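Long-range contacts in binary enterotoxin of Clostridium perfringens component a (PDB 5H04), which acts as the ADP-ribosylating component of a binary enterotoxin, binding NAD(H) and probably transferring ADP-ribose to a protein of the host cell: residues T337-T342 and V383-G388; D292-R297 and I357-L362; T253-Y258 and E275-I280. All coordinates share one frame; numbering follows the deposited sequence.

Contact 1 (T337-T342 and V383-G388); sequences TFISTT and VLIDHG. With NAI (1,4-dihydronicotinamide adenine dinucleotide), chain B.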
# COMPACT_ATOMS: atom_id res chain seq x y z
N THR A 337 -22.46 2.84 -3.34
CA THR A 337 -22.57 3.75 -2.21
C THR A 337 -21.57 4.89 -2.33
O THR A 337 -20.62 4.84 -3.12
CB THR A 337 -22.30 2.98 -0.91
OG1 THR A 337 -21.11 2.19 -1.06
CG2 THR A 337 -23.46 2.05 -0.58
N PHE A 338 -21.80 5.94 -1.55
CA PHE A 338 -20.68 6.82 -1.24
C PHE A 338 -19.65 6.00 -0.47
O PHE A 338 -20.00 5.06 0.24
CB PHE A 338 -21.12 8.04 -0.41
CG PHE A 338 -22.07 8.97 -1.11
CD1 PHE A 338 -21.62 9.79 -2.14
CD2 PHE A 338 -23.40 9.07 -0.70
CE1 PHE A 338 -22.49 10.66 -2.78
CE2 PHE A 338 -24.28 9.94 -1.33
CZ PHE A 338 -23.83 10.74 -2.38
N ILE A 339 -18.38 6.34 -0.62
CA ILE A 339 -17.31 5.63 0.07
C ILE A 339 -16.70 6.55 1.11
O ILE A 339 -15.98 7.50 0.78
CB ILE A 339 -16.22 5.14 -0.89
CG1 ILE A 339 -16.84 4.50 -2.14
CG2 ILE A 339 -15.31 4.16 -0.14
CD1 ILE A 339 -15.81 4.00 -3.16
N SER A 340 -16.95 6.24 2.39
CA SER A 340 -16.27 6.92 3.49
C SER A 340 -14.88 6.31 3.70
O SER A 340 -14.77 5.13 4.05
CB SER A 340 -17.09 6.84 4.77
OG SER A 340 -18.22 7.71 4.70
N THR A 341 -13.84 7.10 3.49
CA THR A 341 -12.45 6.69 3.70
C THR A 341 -11.78 7.69 4.64
O THR A 341 -12.34 8.73 4.98
CB THR A 341 -11.65 6.59 2.39
OG1 THR A 341 -11.37 7.92 1.90
CG2 THR A 341 -12.43 5.82 1.33
N THR A 342 -10.57 7.36 5.06
CA THR A 342 -9.76 8.24 5.89
C THR A 342 -8.34 8.21 5.36
O THR A 342 -7.87 7.17 4.88
CB THR A 342 -9.80 7.83 7.38
OG1 THR A 342 -8.84 8.60 8.12
CG2 THR A 342 -9.45 6.37 7.53
N VAL A 383 -11.90 11.36 3.81
CA VAL A 383 -12.12 11.66 2.39
C VAL A 383 -13.35 10.88 1.93
O VAL A 383 -13.35 9.65 1.95
CB VAL A 383 -10.90 11.32 1.55
CG1 VAL A 383 -11.28 11.35 0.07
CG2 VAL A 383 -9.78 12.32 1.83
N LEU A 384 -14.39 11.61 1.54
CA LEU A 384 -15.64 11.02 1.08
C LEU A 384 -15.61 10.96 -0.44
O LEU A 384 -15.40 11.99 -1.10
CB LEU A 384 -16.82 11.87 1.54
CG LEU A 384 -18.23 11.37 1.23
CD1 LEU A 384 -18.42 9.99 1.84
CD2 LEU A 384 -19.27 12.36 1.78
N ILE A 385 -15.89 9.78 -1.00
CA ILE A 385 -15.81 9.55 -2.44
C ILE A 385 -17.22 9.43 -3.01
O ILE A 385 -18.10 8.81 -2.38
CB ILE A 385 -14.96 8.30 -2.76
CG1 ILE A 385 -13.57 8.40 -2.11
CG2 ILE A 385 -14.81 8.16 -4.28
CD1 ILE A 385 -12.73 7.10 -2.20
N ASP A 386 -17.44 10.03 -4.18
CA ASP A 386 -18.74 10.00 -4.85
C ASP A 386 -19.18 8.56 -5.11
O ASP A 386 -18.36 7.64 -5.22
CB ASP A 386 -18.67 10.78 -6.18
CG ASP A 386 -20.02 11.36 -6.64
OD1 ASP A 386 -21.04 11.25 -5.92
OD2 ASP A 386 -20.05 11.96 -7.75
N HIS A 387 -20.49 8.36 -5.23
CA HIS A 387 -21.02 7.04 -5.50
C HIS A 387 -20.85 6.68 -6.97
O HIS A 387 -20.70 7.54 -7.84
CB HIS A 387 -22.50 6.97 -5.10
CG HIS A 387 -23.39 7.83 -5.95
ND1 HIS A 387 -24.06 7.35 -7.05
CD2 HIS A 387 -23.71 9.14 -5.85
CE1 HIS A 387 -24.76 8.33 -7.60
NE2 HIS A 387 -24.56 9.43 -6.89
N GLY A 388 -20.86 5.38 -7.24
CA GLY A 388 -20.84 4.89 -8.61
C GLY A 388 -19.47 4.64 -9.19
O GLY A 388 -19.36 4.48 -10.42
PA NAI B . -21.16 2.93 5.79
O1A NAI B . -22.55 3.46 5.35
O2A NAI B . -20.16 2.91 4.62
O5B NAI B . -21.27 1.41 6.34
C5B NAI B . -22.16 1.03 7.38
C4B NAI B . -22.49 -0.48 7.15
O4B NAI B . -23.00 -0.65 5.69
C3B NAI B . -21.44 -1.20 7.25
O3B NAI B . -21.73 -2.48 7.86
C2B NAI B . -20.92 -1.50 5.71
O2B NAI B . -20.13 -2.72 5.71
C1B NAI B . -21.97 -1.58 4.99
N9A NAI B . -21.74 -1.03 3.65
C8A NAI B . -21.30 0.21 3.32
N7A NAI B . -21.23 0.25 1.94
C5A NAI B . -21.64 -0.98 1.46
C6A NAI B . -21.76 -1.45 0.17
N6A NAI B . -21.51 -0.89 -1.11
N1A NAI B . -22.19 -2.72 -0.04
C2A NAI B . -22.50 -3.52 1.02
N3A NAI B . -22.40 -3.05 2.31
C4A NAI B . -21.97 -1.78 2.52
O3 NAI B . -20.60 3.81 7.00
PN NAI B . -19.43 3.40 8.03
O1N NAI B . -18.27 2.78 7.38
O2N NAI B . -19.93 2.43 9.12
O5D NAI B . -18.95 4.80 8.66
C5D NAI B . -19.77 5.48 9.54
C4D NAI B . -19.22 6.79 9.81
O4D NAI B . -17.92 6.70 10.12
C3D NAI B . -19.34 7.78 8.48
O3D NAI B . -19.63 9.17 8.99
C2D NAI B . -18.24 7.72 7.93
O2D NAI B . -17.92 8.91 7.10
C1D NAI B . -17.20 7.59 9.17
N1N NAI B . -16.04 7.08 8.83
C2N NAI B . -15.92 5.74 8.33
C3N NAI B . -14.53 5.17 8.01
C7N NAI B . -14.31 3.71 7.82
O7N NAI B . -13.12 3.32 7.74
N7N NAI B . -15.38 2.81 7.74
C4N NAI B . -13.33 6.11 7.84
C5N NAI B . -13.47 7.34 8.72
C6N NAI B . -14.86 7.89 9.00
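T341 holds OG1 between its backbone N and carbonyl carbon (chi1 73°), which swings the hydroxyl across the strand pair onto V383 O, 2.6 Å from T341 OG1. Two donors of one residue thus grip V383 O, because T341 N also bonds to it; a threonine suits the place, since its CG2 is left to pack on I385 CD1. A second torsion, chi1 of -65° at F338, lays the phenyl ring beside its own backbone N, where the loop after strand 383-385 closes round it. H387 presents a ring edge to the F338 face in an offset edge-to-face pair, the planes at 88° and H387 CD2 3.6 Å from F338 CE1. D386 OD1 comes to the rim of the phenyl ring, 3.5 Å from F338 CE1, while its carboxylate is held by S281 and K285. Between these ends, I339 and I385 form a hydrogen-bonded antiparallel pair, I385 N lying 2.9 Å from I339 O, and their branched CB atoms meet on the face that carries T341. On the other face, L384 CD1 lies 3.7 Å from S340 OG, an apolar flank for a serine hydroxyl that also meets the nicotinamide ribose at O2D. T337 OG1 accepts a nearly straight hydrogen bond from the adenine amino group, N6A, at 3.1 Å. Segment 337-342 thus follows the dinucleotide from adenine (T337) to the nicotinamide end (S340 to T342), and S340-T341-T342 probably corresponds to the Ser-Thr-Ser motif of R-S-E toxins, with T342 in the third place.

Contact 2 (D292-R297 and I357-L362); sequences DIITYR and ILRLHL. With NAI (1,4-dihydronicotinamide adenine dinucleotide), chain B.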
# COMPACT_ATOMS: atom_id res chain seq x y z
N ASP A 292 -2.65 12.05 -6.89
CA ASP A 292 -2.81 10.66 -6.43
C ASP A 292 -2.56 10.58 -4.93
O ASP A 292 -1.58 11.14 -4.42
CB ASP A 292 -1.81 9.73 -7.14
CG ASP A 292 -2.05 9.59 -8.64
OD1 ASP A 292 -3.07 10.04 -9.20
OD2 ASP A 292 -1.15 9.00 -9.27
N ILE A 293 -3.43 9.87 -4.21
CA ILE A 293 -3.30 9.75 -2.76
C ILE A 293 -3.80 8.38 -2.34
O ILE A 293 -4.69 7.80 -2.96
CB ILE A 293 -4.07 10.88 -2.03
CG1 ILE A 293 -3.75 10.88 -0.52
CG2 ILE A 293 -5.59 10.75 -2.27
CD1 ILE A 293 -4.29 12.13 0.25
N ILE A 294 -3.20 7.84 -1.27
CA ILE A 294 -3.68 6.62 -0.65
C ILE A 294 -4.67 6.98 0.46
O ILE A 294 -4.37 7.83 1.31
CB ILE A 294 -2.52 5.79 -0.08
CG1 ILE A 294 -1.51 5.44 -1.18
CG2 ILE A 294 -3.03 4.55 0.68
CD1 ILE A 294 -2.12 4.82 -2.43
N THR A 295 -5.83 6.33 0.46
CA THR A 295 -6.77 6.49 1.58
C THR A 295 -7.16 5.11 2.07
O THR A 295 -6.84 4.09 1.45
CB THR A 295 -8.02 7.31 1.20
OG1 THR A 295 -8.82 6.58 0.25
CG2 THR A 295 -7.64 8.66 0.61
N TYR A 296 -7.86 5.07 3.22
CA TYR A 296 -8.12 3.81 3.92
C TYR A 296 -9.58 3.68 4.30
O TYR A 296 -10.29 4.68 4.48
CB TYR A 296 -7.26 3.69 5.18
CG TYR A 296 -5.79 3.73 4.91
CD1 TYR A 296 -5.11 4.94 4.82
CD2 TYR A 296 -5.06 2.56 4.74
CE1 TYR A 296 -3.75 4.98 4.56
CE2 TYR A 296 -3.69 2.58 4.46
CZ TYR A 296 -3.04 3.80 4.39
OH TYR A 296 -1.70 3.84 4.14
N ARG A 297 -10.03 2.43 4.45
CA ARG A 297 -11.39 2.21 4.93
C ARG A 297 -11.45 0.91 5.71
O ARG A 297 -10.97 -0.13 5.23
CB ARG A 297 -12.40 2.19 3.77
CG ARG A 297 -13.82 1.85 4.23
CD ARG A 297 -14.87 1.91 3.09
NE ARG A 297 -16.10 1.25 3.52
CZ ARG A 297 -16.96 1.79 4.38
NH1 ARG A 297 -16.73 3.00 4.88
NH2 ARG A 297 -18.05 1.13 4.76
N ILE A 357 -9.41 -4.22 5.57
CA ILE A 357 -8.79 -2.91 5.57
C ILE A 357 -8.52 -2.53 4.12
O ILE A 357 -7.60 -3.07 3.49
CB ILE A 357 -7.49 -2.89 6.40
CG1 ILE A 357 -7.75 -3.39 7.84
CG2 ILE A 357 -6.89 -1.49 6.41
CD1 ILE A 357 -6.47 -3.59 8.67
N LEU A 358 -9.30 -1.60 3.59
CA LEU A 358 -9.05 -1.08 2.25
C LEU A 358 -7.86 -0.14 2.28
O LEU A 358 -7.78 0.74 3.13
CB LEU A 358 -10.28 -0.34 1.74
CG LEU A 358 -10.25 0.14 0.28
CD1 LEU A 358 -10.36 -1.04 -0.66
CD2 LEU A 358 -11.38 1.14 0.01
N ARG A 359 -6.92 -0.34 1.35
CA ARG A 359 -5.80 0.58 1.13
C ARG A 359 -5.95 1.01 -0.32
O ARG A 359 -5.55 0.28 -1.23
CB ARG A 359 -4.44 -0.08 1.38
CG ARG A 359 -3.26 0.87 1.13
CD ARG A 359 -2.00 0.48 1.89
NE ARG A 359 -1.44 -0.78 1.42
CZ ARG A 359 -0.40 -1.36 1.99
NH1 ARG A 359 0.18 -0.79 3.05
NH2 ARG A 359 0.06 -2.52 1.53
N LEU A 360 -6.53 2.19 -0.55
CA LEU A 360 -7.09 2.56 -1.85
C LEU A 360 -6.20 3.58 -2.53
O LEU A 360 -5.93 4.65 -1.98
CB LEU A 360 -8.50 3.10 -1.69
CG LEU A 360 -9.21 3.65 -2.93
CD1 LEU A 360 -9.58 2.55 -3.91
CD2 LEU A 360 -10.45 4.44 -2.52
N HIS A 361 -5.76 3.26 -3.74
CA HIS A 361 -5.15 4.27 -4.60
C HIS A 361 -6.27 5.12 -5.16
O HIS A 361 -7.08 4.64 -5.97
CB HIS A 361 -4.33 3.62 -5.71
CG HIS A 361 -3.82 4.61 -6.70
ND1 HIS A 361 -2.56 5.17 -6.62
CD2 HIS A 361 -4.41 5.18 -7.78
CE1 HIS A 361 -2.40 6.02 -7.61
NE2 HIS A 361 -3.50 6.05 -8.33
N LEU A 362 -6.33 6.39 -4.74
CA LEU A 362 -7.35 7.35 -5.15
C LEU A 362 -6.75 8.30 -6.17
O LEU A 362 -5.97 9.19 -5.79
CB LEU A 362 -7.86 8.11 -3.92
CG LEU A 362 -8.98 9.13 -4.13
CD1 LEU A 362 -10.19 8.47 -4.77
CD2 LEU A 362 -9.36 9.81 -2.80
PA NAI B . -21.16 2.93 5.79
O1A NAI B . -22.55 3.46 5.35
O2A NAI B . -20.16 2.91 4.62
O5B NAI B . -21.27 1.41 6.34
C5B NAI B . -22.16 1.03 7.38
C4B NAI B . -22.49 -0.48 7.15
O4B NAI B . -23.00 -0.65 5.69
C3B NAI B . -21.44 -1.20 7.25
O3B NAI B . -21.73 -2.48 7.86
C2B NAI B . -20.92 -1.50 5.71
O2B NAI B . -20.13 -2.72 5.71
C1B NAI B . -21.97 -1.58 4.99
N9A NAI B . -21.74 -1.03 3.65
C8A NAI B . -21.30 0.21 3.32
N7A NAI B . -21.23 0.25 1.94
C5A NAI B . -21.64 -0.98 1.46
C6A NAI B . -21.76 -1.45 0.17
N6A NAI B . -21.51 -0.89 -1.11
N1A NAI B . -22.19 -2.72 -0.04
C2A NAI B . -22.50 -3.52 1.02
N3A NAI B . -22.40 -3.05 2.31
C4A NAI B . -21.97 -1.78 2.52
O3 NAI B . -20.60 3.81 7.00
PN NAI B . -19.43 3.40 8.03
O1N NAI B . -18.27 2.78 7.38
O2N NAI B . -19.93 2.43 9.12
O5D NAI B . -18.95 4.80 8.66
C5D NAI B . -19.77 5.48 9.54
C4D NAI B . -19.22 6.79 9.81
O4D NAI B . -17.92 6.70 10.12
C3D NAI B . -19.34 7.78 8.48
O3D NAI B . -19.63 9.17 8.99
C2D NAI B . -18.24 7.72 7.93
O2D NAI B . -17.92 8.91 7.10
C1D NAI B . -17.20 7.59 9.17
N1N NAI B . -16.04 7.08 8.83
C2N NAI B . -15.92 5.74 8.33
C3N NAI B . -14.53 5.17 8.01
C7N NAI B . -14.31 3.71 7.82
O7N NAI B . -13.12 3.32 7.74
N7N NAI B . -15.38 2.81 7.74
C4N NAI B . -13.33 6.11 7.84
C5N NAI B . -13.47 7.34 8.72
C6N NAI B . -14.86 7.89 9.00
O HOH W 1 0.24 1.98 3.87
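R297 and L358 face each other as a hydrogen-bonded antiparallel pair, R297 CB 3.9 Å from L358 CB and L358 N 2.8 Å from R297 O. From this anchored backbone the arginine chain runs out extended, CG anti to the backbone N (chi1 176°), and carries its guanidinium to the diphosphate of the dinucleotide. R297 NH1 bonds to O1N at 2.9 Å, and NH2 adds weak bonds to O1N and O2A, so one cation spans both phosphates. E303, itself a ligand-binding residue, takes NE in a salt bridge and S340 O accepts from NH1, which should limit rotation of the guanidinium. Further along, the T295-L360 and I293-L362 pairs continue the ladder. L360, L362 and T295 share the R297 face; L362 CD2 reaches T295 CG2, and both leucines pack on I385 of the neighbouring sheet. The opposite face carries Y296, I294, R359 and H361. R359 runs alongside the Y296 ring, its CD 3.7 Å from Y296 CE2; the aliphatic part of the arginine thus serves as an apolar neighbour to the ring. A water joins their polar ends, 2.7 Å from Y296 OH and 2.9 Å from R359 NH1. D415 and D136 form salt bridges with R359 and so probably offset its charge, and N213 bonds to the tyrosine hydroxyl. Strand 293-299 is the outermost of the five strands counted in this sheet of the ADP-ribosyltransferase domain; it carries R297, which probably corresponds to the arginine of the R-S-E motif, into the NAD site.

Contact 3 (T253-Y258 and E275-I280); sequences TAINKY and EKISNI. With NAI (1,4-dihydronicotinamide adenine dinucleotide), chain B.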
# COMPACT_ATOMS: atom_id res chain seq x y z
N THR A 253 -26.10 5.91 7.38
CA THR A 253 -26.77 4.61 7.49
C THR A 253 -27.93 4.51 6.51
O THR A 253 -27.99 3.58 5.71
CB THR A 253 -27.27 4.39 8.92
OG1 THR A 253 -26.16 4.42 9.83
CG2 THR A 253 -27.99 3.05 9.03
N ALA A 254 -28.84 5.49 6.54
CA ALA A 254 -29.99 5.45 5.64
C ALA A 254 -29.59 5.77 4.20
O ALA A 254 -30.16 5.20 3.26
CB ALA A 254 -31.06 6.43 6.12
N ILE A 255 -28.65 6.69 4.01
CA ILE A 255 -28.30 7.14 2.66
C ILE A 255 -27.61 6.01 1.88
O ILE A 255 -27.99 5.70 0.75
CB ILE A 255 -27.42 8.40 2.72
CG1 ILE A 255 -28.29 9.61 3.07
CG2 ILE A 255 -26.66 8.62 1.39
CD1 ILE A 255 -27.52 10.88 3.35
N ASN A 256 -26.61 5.38 2.49
CA ASN A 256 -25.90 4.31 1.80
C ASN A 256 -26.73 3.04 1.72
O ASN A 256 -26.61 2.28 0.74
CB ASN A 256 -24.56 4.04 2.48
CG ASN A 256 -23.50 5.07 2.13
OD1 ASN A 256 -23.57 5.72 1.08
ND2 ASN A 256 -22.51 5.24 3.01
N LYS A 257 -27.57 2.77 2.72
CA LYS A 257 -28.51 1.65 2.59
C LYS A 257 -29.39 1.83 1.37
O LYS A 257 -29.60 0.88 0.60
CB LYS A 257 -29.35 1.54 3.86
CG LYS A 257 -30.07 0.22 4.05
CD LYS A 257 -30.64 0.12 5.46
CE LYS A 257 -29.54 0.30 6.51
NZ LYS A 257 -30.03 0.04 7.91
N TYR A 258 -29.89 3.05 1.14
CA TYR A 258 -30.75 3.30 -0.02
C TYR A 258 -29.98 3.14 -1.32
O TYR A 258 -30.47 2.50 -2.27
CB TYR A 258 -31.37 4.70 0.07
CG TYR A 258 -32.17 5.08 -1.16
CD1 TYR A 258 -33.50 4.69 -1.30
CD2 TYR A 258 -31.60 5.83 -2.19
CE1 TYR A 258 -34.23 5.02 -2.42
CE2 TYR A 258 -32.32 6.16 -3.32
CZ TYR A 258 -33.64 5.76 -3.42
OH TYR A 258 -34.36 6.09 -4.54
N GLU A 275 -32.85 13.67 -2.71
CA GLU A 275 -32.41 15.05 -2.54
C GLU A 275 -31.06 15.10 -1.84
O GLU A 275 -30.14 15.78 -2.30
CB GLU A 275 -33.45 15.84 -1.75
CG GLU A 275 -32.99 17.23 -1.34
CD GLU A 275 -32.76 18.14 -2.53
OE1 GLU A 275 -32.42 19.33 -2.32
OE2 GLU A 275 -32.92 17.68 -3.68
N LYS A 276 -30.94 14.39 -0.73
CA LYS A 276 -29.70 14.36 0.02
C LYS A 276 -28.57 13.78 -0.82
O LYS A 276 -27.46 14.33 -0.85
CB LYS A 276 -29.87 13.54 1.31
CG LYS A 276 -30.66 14.25 2.39
CD LYS A 276 -30.98 13.28 3.50
CE LYS A 276 -32.06 13.86 4.41
NZ LYS A 276 -32.58 12.80 5.31
N ILE A 277 -28.84 12.68 -1.52
CA ILE A 277 -27.84 12.09 -2.41
C ILE A 277 -27.40 13.08 -3.48
O ILE A 277 -26.21 13.21 -3.79
CB ILE A 277 -28.39 10.79 -3.03
CG1 ILE A 277 -28.61 9.74 -1.93
CG2 ILE A 277 -27.44 10.25 -4.09
CD1 ILE A 277 -29.46 8.56 -2.38
N SER A 278 -28.37 13.80 -4.06
CA SER A 278 -28.05 14.74 -5.12
C SER A 278 -27.15 15.86 -4.62
O SER A 278 -26.20 16.26 -5.32
CB SER A 278 -29.34 15.29 -5.72
OG SER A 278 -29.07 16.30 -6.67
N ASN A 279 -27.41 16.37 -3.41
CA ASN A 279 -26.61 17.48 -2.87
C ASN A 279 -25.22 17.01 -2.47
O ASN A 279 -24.23 17.71 -2.72
CB ASN A 279 -27.32 18.13 -1.69
CG ASN A 279 -28.53 18.92 -2.12
OD1 ASN A 279 -28.62 19.36 -3.26
ND2 ASN A 279 -29.49 19.10 -1.20
N ILE A 280 -25.11 15.83 -1.84
CA ILE A 280 -23.80 15.32 -1.46
C ILE A 280 -22.97 15.05 -2.71
O ILE A 280 -21.80 15.45 -2.81
CB ILE A 280 -23.94 14.05 -0.61
CG1 ILE A 280 -24.58 14.38 0.75
CG2 ILE A 280 -22.56 13.35 -0.44
CD1 ILE A 280 -25.14 13.14 1.46
PA NAI B . -21.16 2.93 5.79
O1A NAI B . -22.55 3.46 5.35
O2A NAI B . -20.16 2.91 4.62
O5B NAI B . -21.27 1.41 6.34
C5B NAI B . -22.16 1.03 7.38
C4B NAI B . -22.49 -0.48 7.15
O4B NAI B . -23.00 -0.65 5.69
C3B NAI B . -21.44 -1.20 7.25
O3B NAI B . -21.73 -2.48 7.86
C2B NAI B . -20.92 -1.50 5.71
O2B NAI B . -20.13 -2.72 5.71
C1B NAI B . -21.97 -1.58 4.99
N9A NAI B . -21.74 -1.03 3.65
C8A NAI B . -21.30 0.21 3.32
N7A NAI B . -21.23 0.25 1.94
C5A NAI B . -21.64 -0.98 1.46
C6A NAI B . -21.76 -1.45 0.17
N6A NAI B . -21.51 -0.89 -1.11
N1A NAI B . -22.19 -2.72 -0.04
C2A NAI B . -22.50 -3.52 1.02
N3A NAI B . -22.40 -3.05 2.31
C4A NAI B . -21.97 -1.78 2.52
O3 NAI B . -20.60 3.81 7.00
PN NAI B . -19.43 3.40 8.03
O1N NAI B . -18.27 2.78 7.38
O2N NAI B . -19.93 2.43 9.12
O5D NAI B . -18.95 4.80 8.66
C5D NAI B . -19.77 5.48 9.54
C4D NAI B . -19.22 6.79 9.81
O4D NAI B . -17.92 6.70 10.12
C3D NAI B . -19.34 7.78 8.48
O3D NAI B . -19.63 9.17 8.99
C2D NAI B . -18.24 7.72 7.93
O2D NAI B . -17.92 8.91 7.10
C1D NAI B . -17.20 7.59 9.17
N1N NAI B . -16.04 7.08 8.83
C2N NAI B . -15.92 5.74 8.33
C3N NAI B . -14.53 5.17 8.01
C7N NAI B . -14.31 3.71 7.82
O7N NAI B . -13.12 3.32 7.74
N7N NAI B . -15.38 2.81 7.74
C4N NAI B . -13.33 6.11 7.84
C5N NAI B . -13.47 7.34 8.72
C6N NAI B . -14.86 7.89 9.00
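I255 points from helix 238-261 toward helix 270-284 and uses both its branches. Its CG1 stands anti to the carbonyl carbon (chi1 -75°) and the chain then extends, so that CD1 meets I280 CD1 tip to tip at 3.8 Å and also touches K276 CB, 4.1 Å from it. The other branch, I255 CG2, lies against I277 CG1 at 4.0 Å, the two side chains antiparallel to each other. I277 turns about its first bond in the same way (chi1 -65°) and brings CD1 to the Y258 ring, 3.5 Å from Y258 CD2, the side chains nearly perpendicular. Y258 gets there with CG anti to the backbone N, which throws the ring out toward helix 270-284 and lets its hydroxyl bond to E274. These short segments cross almost at a right angle, -93°, with axes 10.7 Å apart; such a steep crossing confines the contact to a few residues, and long branched isoleucines suit it because they bridge the wide gap. Both helices belong to the helical part of the ADP-ribosyltransferase domain that flanks the NAD site. The ring of F338 also packs on I255 and I280, extending the apolar patch. K276 gives only its CB to I255, and its side chain also touches D243. N256, next to I255 in the chain, turns to the ligand: its ND2 bonds almost straight to phosphate oxygen O1A, 2.9 Å away, and Y247 OH is hydrogen-bonded to that same amide nitrogen.

All three contacts lie within the C-terminal ADP-ribosyltransferase region and all touch the one dinucleotide. Contact 3 closes first along the chain, helix 238-261 against helix 270-284; contacts 1 and 2 then interlace, their segments alternating. Contact 2 belongs to a five-stranded mixed sheet and contact 1 to a separate three-stranded antiparallel sheet; their centres are about 11 Å apart, and a probable backbone hydrogen bond, T342 O to Y296 N at 2.7 Å, ties the sheets together. Contact 1 also touches contact 3, about 12 Å away between centres, whereas contacts 2 and 3 have centres about 22 Å apart and do not touch. Contact 1 sits between the sheet of contact 2 and the helices of contact 3, and the binding site draws on all three.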